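Local structure of NEQ263 (Nanoarchaeum equitans Kin4-M, 5BN3) at residues 135-140 with 305-310; 158-164 with 224-230; 163-169 with 189-193; 335-339 with 398-402; 343-347 with 379-384. The protein forms, together with its partner subunit NeqA, the core complex of an unusual archaeal ATP synthase, and probably binds nucleotide. Residues are numbered along the deposited sequence.

Interaction 1: 135-140 with 305-310; sequences PPGLPM and LSQDLH. With SO4 (sulfate ion), chain X.
This is a mainly apolar loop-to-helix contact at one end of the central sheet of a P-loop NTPase-type domain. Segment 135-140 links strand 131-134 to helix 140-151, the place of the P-loop, but its sequence PPGLPM lacks the lysine and serine or threonine of a Walker A motif. Segment 305-310 follows the neighbouring strand 301-304. Pro135 to Leu138 make a type II beta turn, with Gly137 at phi 93° and psi -18°. Pro139 centres an inverse gamma turn (Met140 N to Leu138 O 2.7 Å) and is the N-cap of the next helix. No direct hydrogen bond crosses the contact. Pro135 CD lies 3.9 Å from Leu305 CB. Leu138 CD2 lies 3.8 Å from the same Leu305 CB, and Leu138 CG sits over the His310 ring, 4.2 Å from its centroid. Met140 CB reaches Leu305 CD2 at 4.0 Å. Ser306 N-caps helix 307-311: Leu309 N donates to Ser306 OG (3.2 Å). A sulfate, probably from the crystallisation liquor, accepts from Ser306 OG (2.7 Å to O1) and Asp308 N (2.8 Å to O4). Asp308 also pairs with Lys453 of the alpha chain. One water donates to Gly137 O (2.9 Å) and weakly accepts from His310 NE2 (3.2 Å).

Interaction 2: 158-164 with 224-230; sequences IFAAIGV and LMLDMTN
Leu224 opens the parallel pairing: its N donates to Ile158 O (2.9 Å), and its O accepts from Ala160 N (2.8 Å). The two strand axes run 4.7 Å apart, 6° from parallel. Phe159 pairs with Leu224, Ala160 with Met225 and Ala161 with Leu226. Met225 puts its CB 3.8 Å from Ala160 CB. Leu226 N donates to Ala160 O (3.2 Å), and Leu226 O accepts from Ile162 N (2.6 Å). These are adjacent strands of the central sheet of the P-loop NTPase-type domain, and strand 220-226 holds the place of the Walker B strand. Val164 CG1 packs 3.9 Å from Leu226 CG. A cis peptide joins Leu226 to Asp227. Asp227 N-caps helix 228-241, with OD1 accepting from Thr229 N (2.8 Å). Met228 is all m and brings SD to 4.1 Å from Ile162 CD1. Gly163 (phi 66°, psi 21°) turns the first chain beside Asn230. Asn230 ND2 donates to Ile162 O (3.2 Å), while its OD1 accepts from Arg396 of the alpha chain.

Interaction 3: 163-169 with 189-193; sequences GVPSDIY and ISKAD
Two direct hydrogen bonds and bridging water join the turn at Gly163 to the end of strand 185-190. Gly163 takes phi 66° and psi 21°, and its CA comes within 3.8 Å of Ala192 CA. Glycine adopts such a positive phi easily. Gly163 N donates to Ser190 O (2.8 Å), and Gly163 O touches Ala192 CB at 3.3 Å. Val164 O accepts from a water at 2.8 Å, and that water accepts from Ala192 N at 2.8 Å. Another water lies 3.0 Å from Val164 O and 2.6 Å from Ser190 O. Ser190 OG has its main partner elsewhere, in Thr202 OG1. Pro165 occupies the N-cap position of helix 166-178, and Ile168 N donates to Pro165 O (3.0 Å). Tyr169, chi1 66° (p), turns back to the strand. Ile189 CG2 sits over its face, 4.0 Å from the ring centroid, and Ile189 CD1 is 3.8 Å from Tyr169 CD1. The exposed Lys191 runs extended through chi2 and chi3 (both t), and chi4 (m) turns NZ to Tyr169 OH, a weak hydrogen bond (3.0 Å). Together these contacts close the beta-alpha-beta unit of strand 156-162, helix 166-178 and strand 185-190, a building block of the P-loop NTPase fold.

Interaction 4: 335-339 with 398-402; sequences KHKKY and FEIID
An aromatic cluster of His336, Tyr339 and Phe398 joins two helices of the C-terminal helical domain found in V- and A-type ATP synthases. Segment 335-339 belongs to helix 334-356 and segment 398-402 to helix 394-408. Their local axes come no closer than 11.7 Å and cross at 43°. The nearest CA atoms are those of Tyr339 and Phe398, 7.1 Å apart, so large side chains fill the gap. Tyr339 (chi1 -88°) and Phe398 (chi1 -70°) both use m rotamers. Their rings form an offset stack, with centroids 4.2 Å apart and planes at 11°. Phe398 CB also lies over the Tyr339 ring, 4.0 Å from its centroid. His336 (chi1 t) turns its face to the edge of Phe398 in a T-shaped pair, with centroids 5.5 Å apart and planes at 77°. Ile401 CG2 meets the edge of the Tyr339 ring, 4.0 Å from CD1. His336 NE2 makes weak hydrogen bonds to the carbonyls of Asp119 and Val120. Tyr339 OH lies 2.9 Å from both Asp402 OD1 and Asp402 OD2 and donates its proton to this carboxylate. The helices are therefore held mainly by ring packing, with one polar link at the more exposed side.

Interaction 5: 343-347 with 379-384; sequences LIKSY and VEKEFI
Helices 334-356 and 367-384 pack nearly antiparallel here. Their local axes form an angle of 161° and stay 13.0 Å apart, so long side chains must span the gap. Leu343 is in the t, p rotamer (167°, 69°). Its CD1 lies 4.0 Å from Val379 CG2 and over one face of the Phe383 ring, while its CD2 is 3.6 Å from Phe383 CE2. Phe383 has chi1 t and is also covered by helix 394-408. Val379, chi1 158°, sets CG1 3.8 Å from Tyr347 CD1. Tyr347 extends with chi1 t, and Glu380 (m, t) carries its carboxylate to meet it. Tyr347 OH donates to Glu380 OE2 in a short hydrogen bond of 2.5 Å. A pi-type turn ends the second helix, with Ile384 N donating to Val379 O (2.8 Å). This is interior packing of the C-terminal helical domain. Glu380 OE2 also forms a salt bridge with Arg354, so its buried charge is balanced as well as hydrogen-bonded to the tyrosine.

Overall arrangement
Interactions 1, 2 and 3 lie in the nucleotide-binding domain, and interactions 4 and 5 in the C-terminal helical domain. Along the chain, interaction 3 is nested within interaction 2, which is nested within interaction 1. Interaction 5 is nested within interaction 4. Interactions 2 and 3 share Gly163 and Val164, and their centres are 8 Å apart on one sheet. Interaction 1 meets interaction 2 where Met140 CE is 3.6 Å from Leu226 CD1. Interactions 4 and 5 share helix 334-356 and meet through Phe383 and Ile401, with centres 11 Å apart. Leu309 touches Glu380 and Ile384, so interactions 1 and 5 join the two domains.

Interaction 1: 135-140 with 305-310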
# COMPACT_ATOMS: atom_id res chain seq x y z
N PRO B 135 14.08 -16.19 -9.54
CA PRO B 135 13.10 -16.51 -8.49
C PRO B 135 13.80 -17.38 -7.46
O PRO B 135 14.78 -18.05 -7.80
CB PRO B 135 12.05 -17.35 -9.23
CG PRO B 135 12.21 -17.00 -10.68
CD PRO B 135 13.67 -16.72 -10.86
N PRO B 136 13.32 -17.37 -6.20
CA PRO B 136 13.90 -18.28 -5.21
C PRO B 136 13.82 -19.73 -5.67
O PRO B 136 12.80 -20.12 -6.24
CB PRO B 136 13.00 -18.07 -3.99
CG PRO B 136 12.49 -16.68 -4.14
CD PRO B 136 12.31 -16.48 -5.62
N GLY B 137 14.87 -20.51 -5.44
CA GLY B 137 14.85 -21.93 -5.75
C GLY B 137 15.37 -22.35 -7.11
O GLY B 137 15.68 -23.53 -7.31
N LEU B 138 15.47 -21.41 -8.04
CA LEU B 138 15.89 -21.74 -9.41
C LEU B 138 17.42 -21.83 -9.53
O LEU B 138 18.14 -21.19 -8.77
CB LEU B 138 15.30 -20.73 -10.41
CG LEU B 138 13.98 -21.19 -11.05
CD1 LEU B 138 12.89 -21.39 -10.00
CD2 LEU B 138 13.51 -20.23 -12.12
N PRO B 139 17.91 -22.65 -10.48
CA PRO B 139 19.35 -22.95 -10.58
C PRO B 139 20.21 -21.80 -11.11
O PRO B 139 20.90 -21.98 -12.12
CB PRO B 139 19.39 -24.13 -11.55
CG PRO B 139 18.20 -23.93 -12.41
CD PRO B 139 17.14 -23.39 -11.50
N MET B 140 20.17 -20.66 -10.45
CA MET B 140 20.98 -19.51 -10.82
C MET B 140 22.48 -19.79 -10.65
O MET B 140 23.31 -19.31 -11.42
CB MET B 140 20.56 -18.29 -9.99
CG MET B 140 21.45 -17.07 -10.13
SD MET B 140 20.79 -15.66 -9.22
CE MET B 140 20.59 -16.37 -7.59
N LEU B 305 15.56 -15.68 -15.09
CA LEU B 305 15.14 -17.07 -15.01
C LEU B 305 13.62 -17.19 -14.82
O LEU B 305 13.00 -16.33 -14.19
CB LEU B 305 15.89 -17.81 -13.90
CG LEU B 305 17.15 -18.57 -14.31
CD1 LEU B 305 17.92 -17.84 -15.40
CD2 LEU B 305 18.06 -18.83 -13.12
N SER B 306 13.04 -18.25 -15.37
CA SER B 306 11.59 -18.39 -15.42
C SER B 306 11.08 -19.61 -14.65
O SER B 306 11.53 -20.73 -14.88
CB SER B 306 11.13 -18.47 -16.89
OG SER B 306 9.80 -18.94 -16.99
N GLN B 307 10.15 -19.36 -13.73
CA GLN B 307 9.52 -20.43 -12.95
C GLN B 307 8.77 -21.39 -13.87
O GLN B 307 8.77 -22.60 -13.65
CB GLN B 307 8.55 -19.82 -11.94
CG GLN B 307 8.80 -20.21 -10.50
CD GLN B 307 8.02 -19.35 -9.52
OE1 GLN B 307 6.86 -18.99 -9.78
NE2 GLN B 307 8.64 -19.00 -8.40
N ASP B 308 8.14 -20.83 -14.90
CA ASP B 308 7.38 -21.62 -15.86
C ASP B 308 8.27 -22.62 -16.61
O ASP B 308 7.92 -23.80 -16.72
CB ASP B 308 6.67 -20.70 -16.86
CG ASP B 308 5.87 -21.46 -17.89
OD1 ASP B 308 4.88 -22.13 -17.51
OD2 ASP B 308 6.21 -21.38 -19.09
N LEU B 309 9.41 -22.15 -17.11
CA LEU B 309 10.35 -23.02 -17.80
C LEU B 309 10.93 -24.07 -16.86
O LEU B 309 11.12 -25.23 -17.25
CB LEU B 309 11.48 -22.21 -18.44
CG LEU B 309 11.12 -21.37 -19.66
CD1 LEU B 309 12.36 -20.75 -20.28
CD2 LEU B 309 10.39 -22.21 -20.69
N HIS B 310 11.21 -23.67 -15.63
CA HIS B 310 11.72 -24.60 -14.63
C HIS B 310 10.73 -25.72 -14.37
O HIS B 310 11.10 -26.89 -14.27
CB HIS B 310 12.02 -23.84 -13.33
CG HIS B 310 12.70 -24.67 -12.29
ND1 HIS B 310 13.97 -25.18 -12.46
CD2 HIS B 310 12.30 -25.07 -11.06
CE1 HIS B 310 14.32 -25.86 -11.38
NE2 HIS B 310 13.32 -25.81 -10.51
S SO4 X . 7.03 -16.97 -15.59
O1 SO4 X . 8.04 -16.98 -16.65
O2 SO4 X . 5.71 -16.90 -16.19
O3 SO4 X . 7.26 -15.83 -14.71
O4 SO4 X . 7.16 -18.20 -14.81
O HOH W 1 15.26 -26.26 -8.04

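Interaction 2: 158-164 with 224-230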
# COMPACT_ATOMS: atom_id res chain seq x y z
N ILE B 158 37.21 -13.90 -9.97
CA ILE B 158 37.02 -13.43 -8.60
C ILE B 158 35.58 -13.65 -8.18
O ILE B 158 34.65 -13.17 -8.84
CB ILE B 158 37.42 -11.95 -8.45
CG1 ILE B 158 38.90 -11.78 -8.81
CG2 ILE B 158 37.17 -11.48 -7.02
CD1 ILE B 158 39.40 -10.36 -8.69
N PHE B 159 35.40 -14.40 -7.10
CA PHE B 159 34.07 -14.74 -6.60
C PHE B 159 33.80 -14.06 -5.27
O PHE B 159 34.52 -14.28 -4.29
CB PHE B 159 33.95 -16.26 -6.45
CG PHE B 159 32.67 -16.72 -5.83
CD1 PHE B 159 31.45 -16.25 -6.29
CD2 PHE B 159 32.68 -17.65 -4.79
CE1 PHE B 159 30.26 -16.69 -5.72
CE2 PHE B 159 31.50 -18.08 -4.22
CZ PHE B 159 30.29 -17.60 -4.68
N ALA B 160 32.78 -13.21 -5.24
CA ALA B 160 32.36 -12.56 -4.00
C ALA B 160 31.08 -13.18 -3.49
O ALA B 160 30.02 -13.03 -4.09
CB ALA B 160 32.18 -11.07 -4.22
N ALA B 161 31.18 -13.89 -2.37
CA ALA B 161 30.01 -14.50 -1.74
C ALA B 161 29.51 -13.61 -0.61
O ALA B 161 30.16 -13.48 0.43
CB ALA B 161 30.35 -15.88 -1.22
N ILE B 162 28.34 -13.01 -0.81
CA ILE B 162 27.81 -12.04 0.14
C ILE B 162 26.64 -12.62 0.95
O ILE B 162 25.50 -12.60 0.50
CB ILE B 162 27.33 -10.76 -0.58
CG1 ILE B 162 28.39 -10.28 -1.58
CG2 ILE B 162 27.01 -9.66 0.43
CD1 ILE B 162 27.92 -9.16 -2.49
N GLY B 163 26.95 -13.14 2.14
CA GLY B 163 25.93 -13.62 3.06
C GLY B 163 25.12 -14.83 2.62
O GLY B 163 24.03 -15.06 3.14
N VAL B 164 25.65 -15.61 1.68
CA VAL B 164 24.97 -16.83 1.24
C VAL B 164 25.31 -18.01 2.16
O VAL B 164 26.37 -18.02 2.78
CB VAL B 164 25.31 -17.17 -0.23
CG1 VAL B 164 24.86 -16.06 -1.17
CG2 VAL B 164 26.80 -17.43 -0.40
N LEU B 224 32.27 -12.65 -10.36
CA LEU B 224 30.95 -13.16 -10.03
C LEU B 224 30.60 -12.74 -8.60
O LEU B 224 31.41 -12.91 -7.69
CB LEU B 224 30.92 -14.68 -10.14
CG LEU B 224 31.43 -15.33 -11.43
CD1 LEU B 224 31.47 -16.84 -11.30
CD2 LEU B 224 30.56 -14.93 -12.60
N MET B 225 29.40 -12.19 -8.40
CA MET B 225 28.96 -11.89 -7.04
C MET B 225 27.50 -12.24 -6.78
O MET B 225 26.63 -12.09 -7.64
CB MET B 225 29.28 -10.44 -6.63
CG MET B 225 28.69 -9.35 -7.51
SD MET B 225 29.07 -7.70 -6.86
CE MET B 225 30.85 -7.66 -7.04
N LEU B 226 27.25 -12.72 -5.56
CA LEU B 226 25.98 -13.30 -5.15
C LEU B 226 25.98 -13.23 -3.63
O LEU B 226 26.98 -13.57 -3.01
CB LEU B 226 25.94 -14.76 -5.59
CG LEU B 226 24.86 -15.72 -5.10
CD1 LEU B 226 23.53 -15.40 -5.73
CD2 LEU B 226 25.26 -17.16 -5.40
N ASP B 227 24.88 -12.79 -3.00
CA ASP B 227 23.63 -12.41 -3.65
C ASP B 227 23.43 -10.93 -3.38
O ASP B 227 23.57 -10.48 -2.24
CB ASP B 227 22.49 -13.22 -3.00
CG ASP B 227 21.13 -13.01 -3.66
OD1 ASP B 227 20.80 -11.87 -4.06
OD2 ASP B 227 20.38 -14.00 -3.77
N MET B 228 23.10 -10.15 -4.41
CA MET B 228 22.96 -8.70 -4.25
C MET B 228 21.79 -8.33 -3.33
O MET B 228 21.77 -7.24 -2.76
CB MET B 228 22.83 -7.99 -5.60
CG MET B 228 24.03 -8.15 -6.53
SD MET B 228 25.65 -8.02 -5.71
CE MET B 228 25.60 -6.33 -5.10
N THR B 229 20.83 -9.23 -3.18
CA THR B 229 19.71 -8.99 -2.28
C THR B 229 20.19 -9.03 -0.83
O THR B 229 19.69 -8.28 0.02
CB THR B 229 18.56 -9.99 -2.51
OG1 THR B 229 18.12 -9.89 -3.87
CG2 THR B 229 17.39 -9.67 -1.60
N ASN B 230 21.15 -9.90 -0.54
CA ASN B 230 21.77 -9.93 0.78
C ASN B 230 22.63 -8.70 1.03
O ASN B 230 22.73 -8.22 2.15
CB ASN B 230 22.63 -11.19 0.96
CG ASN B 230 21.81 -12.46 0.98
OD1 ASN B 230 20.61 -12.44 1.27
ND2 ASN B 230 22.45 -13.58 0.67

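Interaction 3: 163-169 with 189-193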
# COMPACT_ATOMS: atom_id res chain seq x y z
N GLY B 163 26.95 -13.14 2.14
CA GLY B 163 25.93 -13.62 3.06
C GLY B 163 25.12 -14.83 2.62
O GLY B 163 24.03 -15.06 3.14
N VAL B 164 25.65 -15.61 1.68
CA VAL B 164 24.97 -16.83 1.24
C VAL B 164 25.31 -18.01 2.16
O VAL B 164 26.37 -18.02 2.78
CB VAL B 164 25.31 -17.17 -0.23
CG1 VAL B 164 24.86 -16.06 -1.17
CG2 VAL B 164 26.80 -17.43 -0.40
N PRO B 165 24.39 -18.99 2.26
CA PRO B 165 24.63 -20.16 3.12
C PRO B 165 25.81 -21.00 2.62
O PRO B 165 26.19 -20.87 1.46
CB PRO B 165 23.33 -20.97 2.98
CG PRO B 165 22.31 -19.98 2.51
CD PRO B 165 23.06 -19.03 1.63
N SER B 166 26.37 -21.84 3.49
CA SER B 166 27.57 -22.61 3.15
C SER B 166 27.36 -23.55 1.97
O SER B 166 28.28 -23.76 1.17
CB SER B 166 28.09 -23.39 4.36
OG SER B 166 27.14 -24.34 4.81
N ASP B 167 26.17 -24.12 1.86
CA ASP B 167 25.81 -24.97 0.72
C ASP B 167 26.07 -24.27 -0.61
O ASP B 167 26.50 -24.90 -1.58
CB ASP B 167 24.33 -25.34 0.79
CG ASP B 167 24.04 -26.40 1.83
OD1 ASP B 167 24.96 -26.74 2.61
OD2 ASP B 167 22.89 -26.87 1.87
N ILE B 168 25.81 -22.97 -0.65
CA ILE B 168 25.96 -22.19 -1.87
C ILE B 168 27.42 -21.90 -2.22
O ILE B 168 27.88 -22.24 -3.31
CB ILE B 168 25.14 -20.88 -1.81
CG1 ILE B 168 23.66 -21.18 -1.56
CG2 ILE B 168 25.31 -20.09 -3.10
CD1 ILE B 168 23.05 -22.17 -2.54
N TYR B 169 28.17 -21.30 -1.29
CA TYR B 169 29.56 -20.97 -1.59
C TYR B 169 30.48 -22.20 -1.72
O TYR B 169 31.49 -22.15 -2.42
CB TYR B 169 30.15 -19.89 -0.66
CG TYR B 169 30.30 -20.23 0.81
CD1 TYR B 169 31.26 -21.14 1.25
CD2 TYR B 169 29.53 -19.59 1.77
CE1 TYR B 169 31.42 -21.43 2.59
CE2 TYR B 169 29.68 -19.87 3.12
CZ TYR B 169 30.63 -20.79 3.52
OH TYR B 169 30.78 -21.08 4.85
N ILE B 189 34.49 -14.37 1.00
CA ILE B 189 33.27 -14.90 1.61
C ILE B 189 32.90 -14.17 2.90
O ILE B 189 33.70 -14.12 3.84
CB ILE B 189 33.42 -16.40 1.92
CG1 ILE B 189 33.70 -17.19 0.64
CG2 ILE B 189 32.18 -16.94 2.62
CD1 ILE B 189 34.14 -18.62 0.88
N SER B 190 31.70 -13.61 2.95
CA SER B 190 31.12 -13.17 4.21
C SER B 190 29.93 -14.06 4.53
O SER B 190 29.02 -14.21 3.71
CB SER B 190 30.69 -11.70 4.14
OG SER B 190 29.82 -11.46 3.05
N LYS B 191 29.94 -14.67 5.71
CA LYS B 191 28.89 -15.61 6.10
C LYS B 191 27.55 -14.91 6.34
O LYS B 191 27.51 -13.70 6.59
CB LYS B 191 29.31 -16.41 7.34
CG LYS B 191 30.58 -17.21 7.14
CD LYS B 191 30.96 -17.99 8.39
CE LYS B 191 32.30 -18.70 8.21
NZ LYS B 191 32.31 -19.61 7.04
N ALA B 192 26.46 -15.67 6.27
CA ALA B 192 25.11 -15.12 6.41
C ALA B 192 24.88 -14.43 7.76
O ALA B 192 24.09 -13.49 7.84
CB ALA B 192 24.08 -16.21 6.19
N ASP B 193 25.55 -14.91 8.80
CA ASP B 193 25.36 -14.35 10.14
C ASP B 193 26.48 -13.38 10.54
O ASP B 193 26.63 -13.06 11.72
CB ASP B 193 25.22 -15.47 11.18
CG ASP B 193 26.48 -16.30 11.32
OD1 ASP B 193 27.31 -16.30 10.39
OD2 ASP B 193 26.65 -16.96 12.37
O HOH W 2 28.53 -16.07 1.93
O HOH W 3 26.99 -18.32 5.45

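Interaction 4: 335-339 with 398-402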
# COMPACT_ATOMS: atom_id res chain seq x y z
N LYS B 335 25.09 -11.56 -39.89
CA LYS B 335 24.44 -12.86 -39.84
C LYS B 335 23.90 -13.15 -38.44
O LYS B 335 22.79 -13.64 -38.28
CB LYS B 335 25.42 -13.96 -40.26
CG LYS B 335 24.82 -15.36 -40.25
CD LYS B 335 25.87 -16.43 -40.51
CE LYS B 335 25.23 -17.79 -40.74
NZ LYS B 335 26.23 -18.87 -40.95
N HIS B 336 24.71 -12.85 -37.43
CA HIS B 336 24.34 -13.06 -36.04
C HIS B 336 23.12 -12.21 -35.68
O HIS B 336 22.20 -12.69 -35.01
CB HIS B 336 25.52 -12.72 -35.13
CG HIS B 336 25.38 -13.23 -33.73
ND1 HIS B 336 26.46 -13.45 -32.91
CD2 HIS B 336 24.28 -13.55 -33.00
CE1 HIS B 336 26.05 -13.89 -31.73
NE2 HIS B 336 24.73 -13.95 -31.76
N LYS B 337 23.11 -10.96 -36.14
CA LYS B 337 21.99 -10.06 -35.92
C LYS B 337 20.71 -10.60 -36.54
O LYS B 337 19.63 -10.51 -35.95
CB LYS B 337 22.29 -8.67 -36.47
CG LYS B 337 23.38 -7.92 -35.71
CD LYS B 337 23.77 -6.63 -36.41
CE LYS B 337 24.90 -5.92 -35.67
NZ LYS B 337 25.35 -4.68 -36.37
N LYS B 338 20.84 -11.18 -37.73
CA LYS B 338 19.70 -11.74 -38.44
C LYS B 338 19.08 -12.90 -37.67
O LYS B 338 17.85 -12.99 -37.55
CB LYS B 338 20.13 -12.20 -39.84
CG LYS B 338 18.99 -12.78 -40.67
CD LYS B 338 19.52 -13.47 -41.92
CE LYS B 338 18.42 -14.26 -42.60
NZ LYS B 338 17.26 -13.40 -42.98
N TYR B 339 19.92 -13.79 -37.15
CA TYR B 339 19.43 -14.94 -36.38
C TYR B 339 18.78 -14.52 -35.07
O TYR B 339 17.76 -15.08 -34.68
CB TYR B 339 20.57 -15.93 -36.12
CG TYR B 339 20.76 -16.95 -37.22
CD1 TYR B 339 19.98 -18.09 -37.27
CD2 TYR B 339 21.71 -16.76 -38.21
CE1 TYR B 339 20.14 -19.03 -38.28
CE2 TYR B 339 21.88 -17.69 -39.22
CZ TYR B 339 21.10 -18.82 -39.25
OH TYR B 339 21.26 -19.75 -40.25
N PHE B 398 22.96 -21.79 -34.42
CA PHE B 398 22.31 -21.35 -35.65
C PHE B 398 21.65 -22.52 -36.37
O PHE B 398 20.55 -22.39 -36.90
CB PHE B 398 23.33 -20.69 -36.59
CG PHE B 398 23.83 -19.35 -36.11
CD1 PHE B 398 23.15 -18.64 -35.13
CD2 PHE B 398 24.98 -18.80 -36.65
CE1 PHE B 398 23.61 -17.40 -34.70
CE2 PHE B 398 25.45 -17.57 -36.23
CZ PHE B 398 24.76 -16.87 -35.25
N GLU B 399 22.33 -23.66 -36.38
CA GLU B 399 21.82 -24.88 -37.02
C GLU B 399 20.52 -25.35 -36.38
O GLU B 399 19.60 -25.80 -37.07
CB GLU B 399 22.86 -26.00 -36.95
CG GLU B 399 24.07 -25.80 -37.85
CD GLU B 399 25.08 -26.92 -37.71
OE1 GLU B 399 24.71 -27.99 -37.18
OE2 GLU B 399 26.24 -26.73 -38.13
N ILE B 400 20.45 -25.26 -35.05
CA ILE B 400 19.24 -25.63 -34.32
C ILE B 400 18.07 -24.73 -34.73
O ILE B 400 16.97 -25.21 -34.98
CB ILE B 400 19.46 -25.56 -32.79
CG1 ILE B 400 20.49 -26.61 -32.35
CG2 ILE B 400 18.16 -25.78 -32.05
CD1 ILE B 400 20.83 -26.56 -30.87
N ILE B 401 18.33 -23.43 -34.81
CA ILE B 401 17.32 -22.46 -35.24
C ILE B 401 16.83 -22.78 -36.65
O ILE B 401 15.63 -22.77 -36.91
CB ILE B 401 17.87 -21.01 -35.18
CG1 ILE B 401 18.17 -20.61 -33.73
CG2 ILE B 401 16.87 -20.04 -35.78
CD1 ILE B 401 18.78 -19.23 -33.59
N ASP B 402 17.77 -23.07 -37.55
CA ASP B 402 17.42 -23.46 -38.92
C ASP B 402 16.53 -24.70 -38.94
O ASP B 402 15.53 -24.74 -39.66
CB ASP B 402 18.69 -23.73 -39.74
CG ASP B 402 19.47 -22.47 -40.05
OD1 ASP B 402 18.88 -21.37 -40.04
OD2 ASP B 402 20.68 -22.58 -40.34

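Interaction 5: 343-347 with 379-384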
# COMPACT_ATOMS: atom_id res chain seq x y z
N LEU B 343 14.84 -15.11 -34.12
CA LEU B 343 14.53 -15.93 -32.95
C LEU B 343 13.60 -15.18 -32.01
O LEU B 343 12.57 -15.71 -31.59
CB LEU B 343 15.82 -16.32 -32.22
CG LEU B 343 15.64 -16.91 -30.82
CD1 LEU B 343 15.01 -18.29 -30.89
CD2 LEU B 343 16.97 -16.96 -30.08
N ILE B 344 13.97 -13.94 -31.69
CA ILE B 344 13.21 -13.14 -30.74
C ILE B 344 11.80 -12.83 -31.24
O ILE B 344 10.82 -13.02 -30.52
CB ILE B 344 13.94 -11.82 -30.43
CG1 ILE B 344 15.24 -12.10 -29.66
CG2 ILE B 344 13.05 -10.89 -29.63
CD1 ILE B 344 15.02 -12.86 -28.37
N LYS B 345 11.70 -12.36 -32.48
CA LYS B 345 10.41 -11.96 -33.05
C LYS B 345 9.45 -13.13 -33.25
O LYS B 345 8.25 -13.01 -32.99
CB LYS B 345 10.61 -11.20 -34.36
CG LYS B 345 11.41 -9.90 -34.22
CD LYS B 345 10.52 -8.67 -34.32
CE LYS B 345 11.28 -7.39 -33.96
NZ LYS B 345 12.44 -7.12 -34.84
N SER B 346 9.97 -14.27 -33.70
CA SER B 346 9.14 -15.45 -33.94
C SER B 346 8.70 -16.12 -32.64
O SER B 346 7.58 -16.63 -32.55
CB SER B 346 9.88 -16.46 -34.82
OG SER B 346 10.31 -15.86 -36.03
N TYR B 347 9.57 -16.12 -31.64
CA TYR B 347 9.24 -16.68 -30.33
C TYR B 347 8.14 -15.86 -29.68
O TYR B 347 7.19 -16.40 -29.11
CB TYR B 347 10.49 -16.72 -29.43
CG TYR B 347 10.28 -17.39 -28.09
CD1 TYR B 347 9.86 -18.71 -28.01
CD2 TYR B 347 10.52 -16.71 -26.90
CE1 TYR B 347 9.67 -19.33 -26.80
CE2 TYR B 347 10.33 -17.33 -25.68
CZ TYR B 347 9.90 -18.64 -25.63
OH TYR B 347 9.71 -19.26 -24.42
N VAL B 379 11.51 -24.13 -29.62
CA VAL B 379 12.56 -23.26 -29.08
C VAL B 379 12.85 -23.65 -27.64
O VAL B 379 14.01 -23.79 -27.24
CB VAL B 379 12.15 -21.77 -29.15
CG1 VAL B 379 12.94 -20.94 -28.16
CG2 VAL B 379 12.36 -21.24 -30.56
N GLU B 380 11.80 -23.86 -26.86
CA GLU B 380 11.94 -24.21 -25.46
C GLU B 380 12.48 -25.63 -25.28
O GLU B 380 13.23 -25.90 -24.34
CB GLU B 380 10.61 -24.04 -24.72
CG GLU B 380 10.10 -22.60 -24.73
CD GLU B 380 8.71 -22.45 -24.13
OE1 GLU B 380 8.07 -23.48 -23.82
OE2 GLU B 380 8.25 -21.30 -23.98
N LYS B 381 12.10 -26.53 -26.18
CA LYS B 381 12.48 -27.94 -26.06
C LYS B 381 13.85 -28.28 -26.63
O LYS B 381 14.55 -29.15 -26.11
CB LYS B 381 11.42 -28.83 -26.73
CG LYS B 381 10.14 -28.99 -25.93
CD LYS B 381 9.07 -29.72 -26.73
CE LYS B 381 7.84 -29.98 -25.88
NZ LYS B 381 6.69 -30.45 -26.69
N GLU B 382 14.24 -27.60 -27.70
CA GLU B 382 15.45 -27.97 -28.44
C GLU B 382 16.53 -26.89 -28.46
O GLU B 382 17.70 -27.20 -28.66
CB GLU B 382 15.09 -28.38 -29.87
CG GLU B 382 13.99 -29.44 -29.95
CD GLU B 382 13.87 -30.05 -31.34
OE1 GLU B 382 14.57 -29.58 -32.25
OE2 GLU B 382 13.07 -30.99 -31.50
N PHE B 383 16.14 -25.64 -28.25
CA PHE B 383 17.09 -24.54 -28.30
C PHE B 383 17.50 -24.08 -26.90
O PHE B 383 18.69 -24.05 -26.57
CB PHE B 383 16.50 -23.37 -29.10
CG PHE B 383 17.42 -22.19 -29.22
CD1 PHE B 383 18.44 -22.19 -30.16
CD2 PHE B 383 17.26 -21.08 -28.41
CE1 PHE B 383 19.29 -21.11 -30.29
CE2 PHE B 383 18.10 -19.99 -28.53
CZ PHE B 383 19.12 -20.00 -29.47
N ILE B 384 16.52 -23.73 -26.08
CA ILE B 384 16.78 -23.30 -24.70
C ILE B 384 17.28 -24.46 -23.85
O ILE B 384 18.30 -24.35 -23.17
CB ILE B 384 15.52 -22.67 -24.06
CG1 ILE B 384 15.08 -21.44 -24.85
CG2 ILE B 384 15.80 -22.30 -22.61
CD1 ILE B 384 13.85 -20.76 -24.28